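Local coordinates for putative GAF sensor protein (Burkholderia vietnamiensis, PDB 5HL6) that probably reduces free L-methionine-(R)-S-oxide to methionine, as a GAF-domain member of the free methionine sulfoxide reductase family, at residues 66-69 with 70-73; 150-153 with 154-158. All coordinates share one frame; numbering follows the deposited sequence.

Contact 1: 66-69 with 70-73; sequences FFDG and TELV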
loop_
_atom_site.group_PDB
_atom_site.type_symbol
_atom_site.label_atom_id
_atom_site.label_comp_id
_atom_site.label_asym_id
_atom_site.label_seq_id
_atom_site.Cartn_x
_atom_site.Cartn_y
_atom_site.Cartn_z
ATOM N N PHE B 66 -11.980 -3.102 2.468
ATOM C CA PHE B 66 -12.387 -3.976 3.559
ATOM C C PHE B 66 -13.758 -3.559 4.073
ATOM O O PHE B 66 -14.018 -2.369 4.288
ATOM C CB PHE B 66 -11.342 -3.966 4.681
ATOM C CG PHE B 66 -10.075 -4.687 4.310
ATOM C CD1 PHE B 66 -10.104 -6.046 4.024
ATOM C CD2 PHE B 66 -8.867 -4.015 4.231
ATOM C CE1 PHE B 66 -8.954 -6.729 3.660
ATOM C CE2 PHE B 66 -7.700 -4.696 3.874
ATOM C CZ PHE B 66 -7.751 -6.055 3.593
ATOM N N PHE B 67 -14.629 -4.545 4.252
ATOM C CA PHE B 67 -15.957 -4.326 4.805
ATOM C C PHE B 67 -15.854 -3.999 6.289
ATOM O O PHE B 67 -15.275 -4.771 7.063
ATOM C CB PHE B 67 -16.804 -5.574 4.580
ATOM C CG PHE B 67 -18.248 -5.392 4.900
ATOM C CD1 PHE B 67 -19.003 -4.430 4.238
ATOM C CD2 PHE B 67 -18.868 -6.198 5.838
ATOM C CE1 PHE B 67 -20.356 -4.268 4.526
ATOM C CE2 PHE B 67 -20.218 -6.044 6.125
ATOM C CZ PHE B 67 -20.960 -5.072 5.470
ATOM N N ASP B 68 -16.412 -2.854 6.697
ATOM C CA ASP B 68 -16.351 -2.440 8.093
ATOM C C ASP B 68 -17.614 -2.808 8.864
ATOM O O ASP B 68 -17.854 -2.273 9.949
ATOM C CB ASP B 68 -16.062 -0.939 8.198
ATOM C CG ASP B 68 -17.262 -0.060 7.844
ATOM O OD1 ASP B 68 -18.284 -0.564 7.323
ATOM O OD2 ASP B 68 -17.168 1.162 8.087
ATOM N N GLY B 69 -18.409 -3.729 8.338
ATOM C CA GLY B 69 -19.679 -4.065 8.925
ATOM C C GLY B 69 -20.849 -3.311 8.340
ATOM O O GLY B 69 -21.992 -3.757 8.480
ATOM N N THR B 70 -20.592 -2.181 7.686
ATOM C CA THR B 70 -21.634 -1.398 7.034
ATOM C C THR B 70 -21.343 -1.175 5.560
ATOM O O THR B 70 -22.234 -1.353 4.720
ATOM C CB THR B 70 -21.790 -0.048 7.753
ATOM O OG1 THR B 70 -22.234 -0.274 9.095
ATOM C CG2 THR B 70 -22.784 0.845 7.024
ATOM N N GLU B 71 -20.112 -0.791 5.221
ATOM C CA GLU B 71 -19.747 -0.510 3.843
ATOM C C GLU B 71 -18.281 -0.853 3.645
ATOM O O GLU B 71 -17.578 -1.227 4.589
ATOM C CB GLU B 71 -20.034 0.956 3.488
ATOM C CG GLU B 71 -19.263 1.960 4.332
ATOM C CD GLU B 71 -19.636 3.398 4.001
ATOM O OE1 GLU B 71 -20.356 3.621 3.001
ATOM O OE2 GLU B 71 -19.209 4.300 4.749
ATOM N N LEU B 72 -17.821 -0.716 2.402
ATOM C CA LEU B 72 -16.409 -0.904 2.070
ATOM C C LEU B 72 -15.585 0.343 2.398
ATOM O O LEU B 72 -16.036 1.479 2.200
ATOM C CB LEU B 72 -16.259 -1.243 0.586
ATOM C CG LEU B 72 -16.930 -2.537 0.120
ATOM C CD1 LEU B 72 -16.849 -2.661 -1.389
ATOM C CD2 LEU B 72 -16.205 -3.697 0.768
ATOM N N VAL B 73 -14.366 0.114 2.898
ATOM C CA VAL B 73 -13.413 1.165 3.258
ATOM C C VAL B 73 -12.063 0.766 2.677
ATOM O O VAL B 73 -11.633 -0.380 2.846
ATOM C CB VAL B 73 -13.298 1.348 4.786
ATOM C CG1 VAL B 73 -12.391 2.547 5.107
ATOM C CG2 VAL B 73 -14.681 1.506 5.444
#

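Contact 2: 150-153 with 154-158; sequences FDDE and DRSGM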
loop_
_atom_site.group_PDB
_atom_site.type_symbol
_atom_site.label_atom_id
_atom_site.label_comp_id
_atom_site.label_asym_id
_atom_site.label_seq_id
_atom_site.Cartn_x
_atom_site.Cartn_y
_atom_site.Cartn_z
ATOM N N PHE B 150 -8.670 -7.865 -18.957
ATOM C CA PHE B 150 -8.935 -9.059 -18.163
ATOM C C PHE B 150 -9.954 -9.953 -18.863
ATOM O O PHE B 150 -11.056 -9.505 -19.204
ATOM C CB PHE B 150 -9.435 -8.684 -16.764
ATOM C CG PHE B 150 -8.551 -7.696 -16.051
ATOM C CD1 PHE B 150 -7.314 -8.083 -15.563
ATOM C CD2 PHE B 150 -8.956 -6.379 -15.874
ATOM C CE1 PHE B 150 -6.496 -7.174 -14.911
ATOM C CE2 PHE B 150 -8.140 -5.464 -15.229
ATOM C CZ PHE B 150 -6.911 -5.863 -14.746
ATOM N N ASP B 151 -9.584 -11.217 -19.066
ATOM C CA ASP B 151 -10.467 -12.232 -19.614
ATOM C C ASP B 151 -10.743 -13.287 -18.547
ATOM O O ASP B 151 -10.367 -13.136 -17.378
ATOM C CB ASP B 151 -9.864 -12.840 -20.887
ATOM C CG ASP B 151 -8.480 -13.443 -20.665
ATOM O OD1 ASP B 151 -8.216 -14.001 -19.576
ATOM O OD2 ASP B 151 -7.651 -13.369 -21.597
ATOM N N ASP B 152 -11.388 -14.382 -18.956
ATOM C CA ASP B 152 -11.759 -15.397 -17.979
ATOM C C ASP B 152 -10.547 -16.087 -17.363
ATOM O O ASP B 152 -10.653 -16.619 -16.250
ATOM C CB ASP B 152 -12.683 -16.434 -18.609
ATOM C CG ASP B 152 -13.457 -17.209 -17.569
ATOM O OD1 ASP B 152 -14.092 -16.559 -16.707
ATOM O OD2 ASP B 152 -13.404 -18.458 -17.589
ATOM N N GLU B 153 -9.404 -16.096 -18.057
ATOM C CA GLU B 153 -8.182 -16.619 -17.455
ATOM C C GLU B 153 -7.688 -15.704 -16.346
ATOM O O GLU B 153 -7.211 -16.178 -15.309
ATOM C CB GLU B 153 -7.099 -16.798 -18.517
ATOM C CG GLU B 153 -7.273 -18.009 -19.409
ATOM C CD GLU B 153 -6.107 -18.185 -20.362
ATOM O OE1 GLU B 153 -5.934 -17.328 -21.256
ATOM O OE2 GLU B 153 -5.352 -19.170 -20.204
ATOM N N ASP B 154 -7.788 -14.387 -16.548
ATOM C CA ASP B 154 -7.480 -13.459 -15.464
ATOM C C ASP B 154 -8.482 -13.606 -14.330
ATOM O O ASP B 154 -8.123 -13.483 -13.152
ATOM C CB ASP B 154 -7.470 -12.018 -15.975
ATOM C CG ASP B 154 -6.345 -11.752 -16.942
ATOM O OD1 ASP B 154 -5.174 -11.845 -16.514
ATOM O OD2 ASP B 154 -6.631 -11.444 -18.125
ATOM N N ARG B 155 -9.749 -13.854 -14.668
ATOM C CA ARG B 155 -10.760 -14.090 -13.643
ATOM C C ARG B 155 -10.372 -15.273 -12.763
ATOM O O ARG B 155 -10.357 -15.166 -11.531
ATOM C CB ARG B 155 -12.122 -14.317 -14.301
ATOM C CG ARG B 155 -13.302 -14.331 -13.337
ATOM C CD ARG B 155 -13.572 -15.722 -12.780
ATOM N NE ARG B 155 -13.695 -16.724 -13.837
ATOM C CZ ARG B 155 -13.653 -18.037 -13.629
ATOM N NH1 ARG B 155 -13.772 -18.874 -14.651
ATOM N NH2 ARG B 155 -13.490 -18.515 -12.399
ATOM N N SER B 156 -10.042 -16.408 -13.385
ATOM C CA SER B 156 -9.619 -17.585 -12.630
ATOM C C SER B 156 -8.326 -17.322 -11.874
ATOM O O SER B 156 -8.164 -17.763 -10.729
ATOM C CB SER B 156 -9.440 -18.771 -13.571
ATOM O OG SER B 156 -10.669 -19.127 -14.170
ATOM N N GLY B 157 -7.388 -16.615 -12.506
ATOM C CA GLY B 157 -6.111 -16.354 -11.861
ATOM C C GLY B 157 -6.241 -15.438 -10.660
ATOM O O GLY B 157 -5.673 -15.707 -9.596
ATOM N N MET B 158 -6.980 -14.334 -10.815
ATOM C CA MET B 158 -7.187 -13.433 -9.685
ATOM C C MET B 158 -7.902 -14.134 -8.536
ATOM O O MET B 158 -7.570 -13.917 -7.364
ATOM C CB MET B 158 -7.965 -12.194 -10.125
ATOM C CG MET B 158 -7.154 -11.218 -10.968
ATOM S SD MET B 158 -5.699 -10.536 -10.144
ATOM C CE MET B 158 -5.091 -9.503 -11.464
#

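Contact 1: 66-69 with 70-73
Phe-66 and Val-73 face each other as an antiparallel hydrogen-bonded pair near the end of the hairpin of strands 61-67 and 72-77. Phe-66 N bonds to Val-73 O (2.8 Å), and Val-73 N to Phe-66 O. Phe-67 and Leu-72 form a non-hydrogen-bonded pair, with Leu-72 CD2 lying 4.3 Å from Phe-67 CB. Packing is closest on the 72-73 side: both residues are buried, and Leu-72 also rests on Ile-86, whereas Phe-66 and Phe-67 are only partly covered.

Beyond it the chain opens into an exposed turn at Asp-68, Gly-69 and Thr-70, with Glu-71 partly covered. Asp-68 N donates to Glu-71 O at 2.9 Å. With CG between its own N and carbonyl carbon (chi1 74°), Asp-68 folds its carboxylate back across the turn. OD1 then takes two backbone N-H groups from opposite faces of the carboxylate plane: Glu-71 N at 2.8 Å, its N-H aimed almost straight at OD1, nearly along the C-O axis, and Thr-70 N, also at 2.8 Å, on the anti side and 31° out of plane. The Thr-70 bond makes an Asx turn at the hairpin's tip. OD2 passes 3.6 Å from Val-73 CG2. Phe-67 stretches its ring over the bend, so that CE1 comes to 3.4 Å from Thr-70 C and Gly-69 N sits above one face. At Gly-69 (phi 94°) a CB would collide with Asp-68 O, which explains the glycine.

Asp-68 OD2 and Glu-71 OE2 both form salt bridges to Arg-85 NH1. Two backbone bonds on OD1 and a cation at OD2 should favour an ionised Asp-68, its OD1 bonds tying the carboxylate to the turn's backbone.

Contact 2: 150-153 with 154-158
Asp-151 and Asp-154 exchange bonds between side chain and backbone in both directions. Asp-154 N donates to Asp-151 OD1 at 3.1 Å, meeting the oxygen nearly end-on, while Asp-151 N returns a bond of 3.1 Å to the anti lone pair of Asp-154 OD2. Asp-151 is the N-cap; with chi1 at 57° its carboxylate swings back over the first turn, where OD1 also accepts a weak bond from Glu-153 N.

The two carboxylates come close, OD1 of Asp-151 being 3.3 Å from OD2 of Asp-154, and their planes are only 21° apart. Lys-20 NZ bridges them, forming salt bridges to Asp-151 OD2 and Asp-154 OD2, and this probably offsets the like charges, helped by the helix N terminus. Asp-154 OD1 accepts from Tyr-24 OH. Asp-154 is thus supplied at both oxygens, although it is buried.

The outer side has its own ion pair. Arg-155 bends at chi2 and chi3 to lie beside Asp-152 and grips it side-on: NE reaches OD1 of Asp-152 at 2.9 Å, within the guanidinium plane but from above the carboxylate, and NH1 reaches OD2 at 3.0 Å, with a weak third bond to OD1. The two planes are tilted by 44°. NH2 goes to Glu-159. Backbone carbonyls are taken by the next turn: Asp-151 O receives Arg-155 N, Asp-152 O receives Ser-156 N and, weakly, Ser-156 OG, and Glu-153 O receives Gly-157 N at 2.8 Å.

Inward, Phe-150 presents its ring edge to Asp-154 CB, and Phe-150 CE1 lies 4.4 Å from Met-158 CE; both side chains pack on strands 123-130 and 136-144. Together, the reciprocal aspartate bonds make a classic capping box, starting helix 152-176 against the sheet of the GAF domain.

From the N terminus, the chain runs through helices 20-35 and 41-55 into strand 61-67, and contact 1 closes the tight hairpin that returns it as strand 72-77. It then passes through strand 85-86, helix 91-99 and the remaining strands before contact 2 caps helix 152-176, after the short loop that follows strand 136-144. The two are in series, neither nested nor crossing, with centres about 25 Å apart on opposite sides of the chain's centre. Strand 136-144 gives them a common neighbour: Phe-66 and Phe-67 of contact 1 touch its start, whereas Phe-150 of contact 2 packs near its end. Contact 2 additionally ties the last helix to helix 20-35.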